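Local coordinates for protein SAM-dependent methyltransferase (Exiguobacterium sibiricum 255-15, PDB 3D2L) that probably transfers a methyl group from S-adenosylmethionine to a substrate that is not identified, using a Rossmann-like methyltransferase domain, at residues P96-I100 and L126-K132; F120-A124 and E212-R216; Y206-L210 and F237-E241. One frame throughout, in Å; residues are numbered along the deposited sequence.

Interaction 1: residues P96-I100 and L126-K132; sequences PVDAI and LLTDGGK. With MG (magnesium ion), chain E.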
loop_
_atom_site.group_PDB
_atom_site.type_symbol
_atom_site.label_atom_id
_atom_site.label_comp_id
_atom_site.label_asym_id
_atom_site.label_seq_id
_atom_site.Cartn_x
_atom_site.Cartn_y
_atom_site.Cartn_z
ATOM N N PRO A 96 -8.419 18.420 -7.904
ATOM C CA PRO A 96 -9.405 17.464 -7.356
ATOM C C PRO A 96 -9.146 16.022 -7.770
ATOM O O PRO A 96 -8.590 15.771 -8.872
ATOM C CB PRO A 96 -10.737 17.950 -7.955
ATOM C CG PRO A 96 -10.355 18.706 -9.223
ATOM C CD PRO A 96 -8.985 19.288 -8.960
ATOM N N VAL A 97 -9.494 15.076 -6.894
ATOM C CA VAL A 97 -9.404 13.645 -7.267
ATOM C C VAL A 97 -10.735 12.956 -7.026
ATOM O O VAL A 97 -11.450 13.262 -6.090
ATOM C CB VAL A 97 -8.234 12.822 -6.591
ATOM C CG1 VAL A 97 -6.893 13.521 -6.769
ATOM C CG2 VAL A 97 -8.511 12.451 -5.143
ATOM N N ASP A 98 -11.009 11.995 -7.888
ATOM C CA ASP A 98 -12.204 11.200 -7.866
ATOM C C ASP A 98 -12.072 9.989 -6.985
ATOM O O ASP A 98 -13.080 9.433 -6.584
ATOM C CB ASP A 98 -12.499 10.708 -9.279
ATOM C CG ASP A 98 -12.603 11.836 -10.265
ATOM O OD1 ASP A 98 -13.467 12.696 -10.050
ATOM O OD2 ASP A 98 -11.840 11.846 -11.261
ATOM N N ALA A 99 -10.847 9.515 -6.763
ATOM C CA ALA A 99 -10.624 8.351 -5.904
ATOM C C ALA A 99 -9.241 8.394 -5.285
ATOM O O ALA A 99 -8.297 8.989 -5.854
ATOM C CB ALA A 99 -10.815 7.006 -6.697
ATOM N N ILE A 100 -9.144 7.788 -4.104
ATOM C CA ILE A 100 -7.883 7.588 -3.393
ATOM C C ILE A 100 -7.667 6.100 -3.235
ATOM O O ILE A 100 -8.568 5.371 -2.807
ATOM C CB ILE A 100 -7.874 8.325 -1.996
ATOM C CG1 ILE A 100 -7.849 9.821 -2.200
ATOM C CG2 ILE A 100 -6.675 7.896 -1.113
ATOM C CD1 ILE A 100 -8.161 10.554 -0.903
ATOM N N LEU A 126 -9.999 15.557 0.664
ATOM C CA LEU A 126 -9.525 15.582 -0.727
ATOM C C LEU A 126 -10.576 15.115 -1.765
ATOM O O LEU A 126 -10.470 15.408 -2.953
ATOM C CB LEU A 126 -8.303 14.657 -0.849
ATOM C CG LEU A 126 -7.149 14.967 -1.797
ATOM C CD1 LEU A 126 -6.366 13.658 -2.107
ATOM C CD2 LEU A 126 -7.596 15.674 -3.099
ATOM N N LEU A 127 -11.554 14.339 -1.342
ATOM C CA LEU A 127 -12.575 13.840 -2.240
ATOM C C LEU A 127 -13.817 14.703 -2.141
ATOM O O LEU A 127 -14.085 15.305 -1.104
ATOM C CB LEU A 127 -12.954 12.403 -1.827
ATOM C CG LEU A 127 -11.869 11.331 -1.831
ATOM C CD1 LEU A 127 -12.272 10.100 -0.973
ATOM C CD2 LEU A 127 -11.612 10.964 -3.314
ATOM N N THR A 128 -14.592 14.780 -3.217
ATOM C CA THR A 128 -15.892 15.427 -3.110
ATOM C C THR A 128 -16.936 14.311 -3.102
ATOM O O THR A 128 -16.574 13.125 -3.108
ATOM C CB THR A 128 -16.164 16.388 -4.238
ATOM O OG1 THR A 128 -16.111 15.656 -5.462
ATOM C CG2 THR A 128 -15.133 17.524 -4.235
ATOM N N ASP A 129 -18.207 14.708 -3.066
ATOM C CA ASP A 129 -19.348 13.802 -3.040
ATOM C C ASP A 129 -19.205 12.733 -4.137
ATOM O O ASP A 129 -19.030 13.038 -5.322
ATOM C CB ASP A 129 -20.652 14.631 -3.179
ATOM C CG ASP A 129 -21.940 13.773 -3.184
ATOM O OD1 ASP A 129 -21.944 12.650 -2.651
ATOM O OD2 ASP A 129 -22.980 14.250 -3.714
ATOM N N GLY A 130 -19.267 11.470 -3.742
ATOM C CA GLY A 130 -19.154 10.392 -4.712
ATOM C C GLY A 130 -17.737 9.878 -4.879
ATOM O O GLY A 130 -17.534 8.824 -5.418
ATOM N N GLY A 131 -16.742 10.594 -4.381
ATOM C CA GLY A 131 -15.356 10.109 -4.519
ATOM C C GLY A 131 -15.183 8.821 -3.752
ATOM O O GLY A 131 -15.804 8.623 -2.719
ATOM N N LYS A 132 -14.293 7.967 -4.207
ATOM C CA LYS A 132 -14.094 6.695 -3.544
ATOM C C LYS A 132 -12.761 6.592 -2.852
ATOM O O LYS A 132 -11.802 7.221 -3.269
ATOM C CB LYS A 132 -14.241 5.548 -4.543
ATOM C CG LYS A 132 -15.668 5.480 -5.146
ATOM C CD LYS A 132 -16.156 4.083 -5.304
ATOM C CE LYS A 132 -17.660 4.034 -5.493
ATOM N NZ LYS A 132 -18.065 4.757 -6.723
HETATM MG MG MG E . -23.443 10.928 -2.705
HETATM O O HOH W 1 -13.963 13.068 -5.380
HETATM O O HOH W 2 -24.574 12.297 -3.313
HETATM O O HOH W 3 -23.645 11.531 -0.869
HETATM O O HOH W 4 -24.705 9.366 -2.815
HETATM O O HOH W 5 -22.971 10.549 -4.755
HETATM O O HOH W 6 -21.706 9.922 -2.246
#
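L127 packs its side chain against V97, A99 and I100. Its CG is anti to the carbonyl carbon (chi1 -60°), which brings CG and both methyls against I100 and V97. CG lies 3.9 Å from I100 CD1. One tip, CD1, also meets I100 CD1. The other tip, CD2, reaches the backbone, 3.6 Å from V97 O and 3.8 Å from A99 CA, and touches V97 CG2 as well. A CB on G131 would clash with L127 CD2, so the glycine makes room for it.

L126, at the end of helix 113-126, adds a second leucine. Its CD1 sits 3.8 Å from I100 CD1 and also meets V97 CG2. With an alanine in place of I100, the tip shared by both leucines is gone, and a gap would probably open between the helix end and the strand.

The backbones pair as parallel strands. K132 N donates to D98 O at 3.0 Å, and I100 N donates to K132 O at 2.8 Å. This is the closing end of a beta-alpha-beta crossover. Further out, water 1 donates to V97 O and accepts from T128 N. T128 to G131 form a type II turn, and G130 takes the positive phi there. D129 OD1 binds magnesium at 2.3 Å; five waters complete the shell. D98 OD2 is hydrogen-bonded to the backbone N of R36, on the neighbouring strand 36-40. The chemistry thus runs from apolar packing at the buried inner end, through strand bonds, to a water bridge and hydrated magnesium at the exposed outer turn.

Interaction 2: residues F120-A124 and E212-R216; sequences FDSAA and EAGFR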
loop_
_atom_site.group_PDB
_atom_site.type_symbol
_atom_site.label_atom_id
_atom_site.label_comp_id
_atom_site.label_asym_id
_atom_site.label_seq_id
_atom_site.Cartn_x
_atom_site.Cartn_y
_atom_site.Cartn_z
ATOM N N PHE A 120 -7.981 8.878 7.233
ATOM C CA PHE A 120 -9.338 8.891 6.682
ATOM C C PHE A 120 -9.933 10.286 6.552
ATOM O O PHE A 120 -10.597 10.593 5.546
ATOM C CB PHE A 120 -10.273 7.973 7.457
ATOM C CG PHE A 120 -9.956 6.522 7.363
ATOM C CD1 PHE A 120 -9.104 5.991 6.372
ATOM C CD2 PHE A 120 -10.595 5.632 8.223
ATOM C CE1 PHE A 120 -8.859 4.647 6.313
ATOM C CE2 PHE A 120 -10.360 4.264 8.151
ATOM C CZ PHE A 120 -9.518 3.764 7.193
ATOM N N ASP A 121 -9.739 11.130 7.577
ATOM C CA ASP A 121 -10.139 12.544 7.504
ATOM C C ASP A 121 -9.455 13.278 6.366
ATOM O O ASP A 121 -10.083 14.093 5.697
ATOM C CB ASP A 121 -9.872 13.280 8.854
ATOM C CG ASP A 121 -10.955 13.055 9.874
ATOM O OD1 ASP A 121 -11.957 12.355 9.575
ATOM O OD2 ASP A 121 -10.803 13.570 11.014
ATOM N N SER A 122 -8.166 13.016 6.155
ATOM C CA SER A 122 -7.420 13.637 5.069
ATOM C C SER A 122 -7.997 13.213 3.708
ATOM O O SER A 122 -8.171 14.046 2.768
ATOM C CB SER A 122 -5.955 13.220 5.223
ATOM O OG SER A 122 -5.198 13.508 4.093
ATOM N N ALA A 123 -8.319 11.928 3.618
ATOM C CA ALA A 123 -8.903 11.361 2.386
ATOM C C ALA A 123 -10.247 12.053 2.114
ATOM O O ALA A 123 -10.533 12.473 0.977
ATOM C CB ALA A 123 -9.063 9.790 2.522
ATOM N N ALA A 124 -11.064 12.201 3.145
ATOM C CA ALA A 124 -12.383 12.802 3.013
ATOM C C ALA A 124 -12.298 14.263 2.573
ATOM O O ALA A 124 -13.181 14.753 1.852
ATOM C CB ALA A 124 -13.166 12.670 4.314
ATOM N N GLU A 212 -17.091 7.224 10.796
ATOM C CA GLU A 212 -16.752 8.424 11.591
ATOM C C GLU A 212 -16.115 9.512 10.695
ATOM O O GLU A 212 -16.405 10.695 10.868
ATOM C CB GLU A 212 -15.863 8.067 12.781
ATOM C CG GLU A 212 -16.626 7.276 13.795
ATOM C CD GLU A 212 -15.817 6.819 14.984
ATOM O OE1 GLU A 212 -14.558 6.699 14.888
ATOM O OE2 GLU A 212 -16.487 6.535 16.005
ATOM N N ALA A 213 -15.371 9.099 9.655
ATOM C CA ALA A 213 -14.748 10.037 8.703
ATOM C C ALA A 213 -15.646 10.523 7.567
ATOM O O ALA A 213 -15.200 11.252 6.671
ATOM C CB ALA A 213 -13.465 9.463 8.140
ATOM N N GLY A 214 -16.914 10.133 7.599
ATOM C CA GLY A 214 -17.894 10.597 6.614
ATOM C C GLY A 214 -18.012 9.782 5.331
ATOM O O GLY A 214 -18.460 10.317 4.315
ATOM N N PHE A 215 -17.623 8.509 5.380
ATOM C CA PHE A 215 -17.700 7.598 4.235
ATOM C C PHE A 215 -18.841 6.595 4.397
ATOM O O PHE A 215 -19.182 6.231 5.502
ATOM C CB PHE A 215 -16.398 6.754 4.064
ATOM C CG PHE A 215 -15.240 7.545 3.614
ATOM C CD1 PHE A 215 -15.010 7.761 2.253
ATOM C CD2 PHE A 215 -14.395 8.127 4.531
ATOM C CE1 PHE A 215 -13.942 8.509 1.845
ATOM C CE2 PHE A 215 -13.331 8.870 4.111
ATOM C CZ PHE A 215 -13.125 9.081 2.763
ATOM N N ARG A 216 -19.427 6.209 3.270
ATOM C CA ARG A 216 -20.350 5.105 3.211
ATOM C C ARG A 216 -19.502 3.887 2.782
ATOM O O ARG A 216 -18.831 3.883 1.748
ATOM C CB ARG A 216 -21.494 5.354 2.231
ATOM C CG ARG A 216 -22.444 4.179 2.126
ATOM C CD ARG A 216 -23.676 4.495 1.309
ATOM N NE ARG A 216 -23.325 4.938 -0.033
ATOM C CZ ARG A 216 -23.083 4.140 -1.067
ATOM N NH1 ARG A 216 -23.141 2.812 -0.951
ATOM N NH2 ARG A 216 -22.786 4.679 -2.232
HETATM O O HOH W 7 -13.841 13.801 8.313
#
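A213 and F215 meet one side of the helical segment F120-A124, mostly by apolar contact. A213 CB lies against F120 CB at 3.6 Å. The F120 ring itself runs on to F135, L133 and helix 203-212. F215 CE2 touches A124 CB at 3.8 Å, and F215 CZ comes within 4.1 Å of A123 CB. The small side chains of A123 and A124 let the ring come close to the helix backbone.

A second kind of contact sets carbon against oxygen. F120 O lies in the plane of the F215 ring, at its edge, 3.5 Å from CE2. The same oxygen takes the helical bond from A124 N at 2.9 Å. A124 CB approaches A213 O at 3.4 Å.

The segment E212-R216 is the link between helix 203-212 and strand 215-222. Its helix ends in a Schellman motif at G214, whose positive phi suits a glycine. In the methyltransferase fold this helix leads into an edge strand of the main sheet, and here its C-terminal end rests on helix 113-126.

Direct hydrogen bonds between the segments are absent, and water carries the polar link. Water 7 donates to D121 OD1 at 2.7 Å and, weakly, to A213 O at 3.3 Å. With CG beside its backbone N (chi1 -82°), D121 brings OD1 round to A213, where it also comes up against A213 CB.

Interaction 3: residues Y206-L210 and F237-E241; sequences YITWL and FFVAE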
loop_
_atom_site.group_PDB
_atom_site.type_symbol
_atom_site.label_atom_id
_atom_site.label_comp_id
_atom_site.label_asym_id
_atom_site.label_seq_id
_atom_site.Cartn_x
_atom_site.Cartn_y
_atom_site.Cartn_z
ATOM N N TYR A 206 -12.230 -0.894 11.184
ATOM C CA TYR A 206 -12.024 -0.032 10.031
ATOM C C TYR A 206 -13.333 0.576 9.483
ATOM O O TYR A 206 -13.335 1.723 9.070
ATOM C CB TYR A 206 -11.312 -0.763 8.887
ATOM C CG TYR A 206 -9.799 -0.994 9.109
ATOM C CD1 TYR A 206 -8.891 0.066 9.013
ATOM C CD2 TYR A 206 -9.303 -2.256 9.308
ATOM C CE1 TYR A 206 -7.524 -0.134 9.189
ATOM C CE2 TYR A 206 -7.949 -2.485 9.445
ATOM C CZ TYR A 206 -7.056 -1.421 9.391
ATOM O OH TYR A 206 -5.718 -1.648 9.544
ATOM N N ILE A 207 -14.397 -0.212 9.419
ATOM C CA ILE A 207 -15.741 0.239 8.977
ATOM C C ILE A 207 -16.201 1.371 9.890
ATOM O O ILE A 207 -16.692 2.364 9.423
ATOM C CB ILE A 207 -16.790 -0.916 9.016
ATOM C CG1 ILE A 207 -16.496 -1.989 7.935
ATOM C CG2 ILE A 207 -18.242 -0.371 8.834
ATOM C CD1 ILE A 207 -17.206 -3.399 8.209
ATOM N N THR A 208 -16.024 1.224 11.200
ATOM C CA THR A 208 -16.422 2.287 12.137
ATOM C C THR A 208 -15.702 3.596 11.900
ATOM O O THR A 208 -16.299 4.655 11.909
ATOM C CB THR A 208 -16.177 1.833 13.598
ATOM O OG1 THR A 208 -17.052 0.744 13.867
ATOM C CG2 THR A 208 -16.479 2.957 14.568
ATOM N N TRP A 209 -14.393 3.519 11.721
ATOM C CA TRP A 209 -13.585 4.683 11.446
ATOM C C TRP A 209 -13.956 5.318 10.146
ATOM O O TRP A 209 -13.994 6.540 10.062
ATOM C CB TRP A 209 -12.085 4.327 11.450
ATOM C CG TRP A 209 -11.503 3.980 12.819
ATOM C CD1 TRP A 209 -11.913 4.457 14.028
ATOM C CD2 TRP A 209 -10.370 3.153 13.082
ATOM N NE1 TRP A 209 -11.122 3.942 15.033
ATOM C CE2 TRP A 209 -10.160 3.152 14.471
ATOM C CE3 TRP A 209 -9.529 2.381 12.271
ATOM C CZ2 TRP A 209 -9.150 2.408 15.062
ATOM C CZ3 TRP A 209 -8.520 1.676 12.845
ATOM C CH2 TRP A 209 -8.321 1.698 14.220
ATOM N N LEU A 210 -14.193 4.513 9.113
ATOM C CA LEU A 210 -14.646 5.048 7.831
ATOM C C LEU A 210 -15.941 5.849 7.985
ATOM O O LEU A 210 -16.034 6.948 7.475
ATOM C CB LEU A 210 -14.823 3.952 6.786
ATOM C CG LEU A 210 -13.506 3.413 6.194
ATOM C CD1 LEU A 210 -13.737 2.059 5.481
ATOM C CD2 LEU A 210 -12.802 4.480 5.295
ATOM N N PHE A 237 -10.271 -6.237 1.461
ATOM C CA PHE A 237 -10.402 -5.105 0.573
ATOM C C PHE A 237 -11.606 -4.294 0.973
ATOM O O PHE A 237 -12.667 -4.849 1.230
ATOM C CB PHE A 237 -10.548 -5.596 -0.888
ATOM C CG PHE A 237 -9.336 -6.330 -1.395
ATOM C CD1 PHE A 237 -9.044 -7.602 -0.936
ATOM C CD2 PHE A 237 -8.491 -5.754 -2.331
ATOM C CE1 PHE A 237 -7.908 -8.279 -1.383
ATOM C CE2 PHE A 237 -7.357 -6.441 -2.784
ATOM C CZ PHE A 237 -7.084 -7.706 -2.306
ATOM N N PHE A 238 -11.437 -2.972 1.022
ATOM C CA PHE A 238 -12.521 -2.048 1.399
ATOM C C PHE A 238 -12.760 -1.063 0.294
ATOM O O PHE A 238 -11.808 -0.516 -0.257
ATOM C CB PHE A 238 -12.122 -1.218 2.600
ATOM C CG PHE A 238 -12.023 -2.001 3.854
ATOM C CD1 PHE A 238 -10.926 -2.820 4.081
ATOM C CD2 PHE A 238 -13.008 -1.909 4.800
ATOM C CE1 PHE A 238 -10.842 -3.565 5.257
ATOM C CE2 PHE A 238 -12.928 -2.648 5.978
ATOM C CZ PHE A 238 -11.859 -3.477 6.180
ATOM N N VAL A 239 -14.030 -0.789 0.023
ATOM C CA VAL A 239 -14.421 0.221 -0.941
ATOM C C VAL A 239 -15.358 1.090 -0.155
ATOM O O VAL A 239 -16.332 0.586 0.443
ATOM C CB VAL A 239 -15.150 -0.357 -2.206
ATOM C CG1 VAL A 239 -15.502 0.787 -3.205
ATOM C CG2 VAL A 239 -14.278 -1.417 -2.881
ATOM N N ALA A 240 -15.066 2.393 -0.137
ATOM C CA ALA A 240 -15.883 3.375 0.608
ATOM C C ALA A 240 -16.120 4.591 -0.270
ATOM O O ALA A 240 -15.321 4.894 -1.169
ATOM C CB ALA A 240 -15.202 3.773 1.935
ATOM N N GLU A 241 -17.237 5.280 -0.047
ATOM C CA GLU A 241 -17.550 6.454 -0.846
ATOM C C GLU A 241 -17.871 7.664 0.034
ATOM O O GLU A 241 -18.570 7.551 1.032
ATOM C CB GLU A 241 -18.718 6.127 -1.752
ATOM C CG GLU A 241 -19.175 7.258 -2.602
ATOM C CD GLU A 241 -20.290 6.839 -3.487
ATOM O OE1 GLU A 241 -20.086 5.856 -4.229
ATOM O OE2 GLU A 241 -21.357 7.483 -3.437
#
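Y206 O accepts the helical bond from L210 N at 2.9 Å. Y206 and L210 lie one turn apart on helix 203-212, and both turn their side chains to F238 of the strand. The bond belongs to the helix; no hydrogen bond crosses between the segments, and the contact itself is apolar.

F238 is the centre of it. Its CG stands anti to the carbonyl carbon (chi1 -69°), and the ring leaves the strand toward the helix. Three helix side chains meet the ring. Y206 CB comes obliquely to the tip and lies 3.8 Å from F238 CE2. I207 CG1 meets the ring at its edge, near the ring plane, 4.1 Å from the same CE2, and the two side chains cross at about a right angle. L210 CD1 approaches obliquely, 4.1 Å from F238 CD2. The Y206 and F238 rings have centroids 5.7 Å apart and planes at 60°, an oblique pairing.

L210 divides its methyls between two strand residues. CD1 goes to F238, while CD2 lies 4.2 Å from A240 CB. F238 and A240 alternate with V239, which points away from the helix. The strand therefore offers one large and one small side chain on this face, with the leucine reaching both.

The helix and strand segments run nearly parallel, their axes 10.5 Å apart at an angle of 16°. Strand 235-242 lies between strands 131-138 and 215-222 in the main sheet. The F238 ring stacks on F135 of the first, and A240 touches F215 of the second. Along the same face, L210 and W209 touch F120 of helix 113-126, which makes that helix the neighbour of helix 203-212.

In the fold
All three contacts belong to one seven-stranded sheet, whose strand order 3-2-1-4-5-7-6 is that of class I methyltransferases. Interaction 1 joins two parallel strands and alone has direct hydrogen bonds between its segments. Interaction 3 is also buried, but sets a helix on a strand by apolar side chains alone. Interaction 2, only partly buried, sets helix 113-126 against the end of helix 203-212 and the start of strand 215-222, with a water bridge, weak on one leg, beside exposed D121. Helix 113-126 and the residue after it connect interactions 1 and 2: A123 meets I100, and L127 meets F215. Helix 203-212 and strand 215-222 connect 2 and 3. K132 and E241, weakly paired, link 1 and 3.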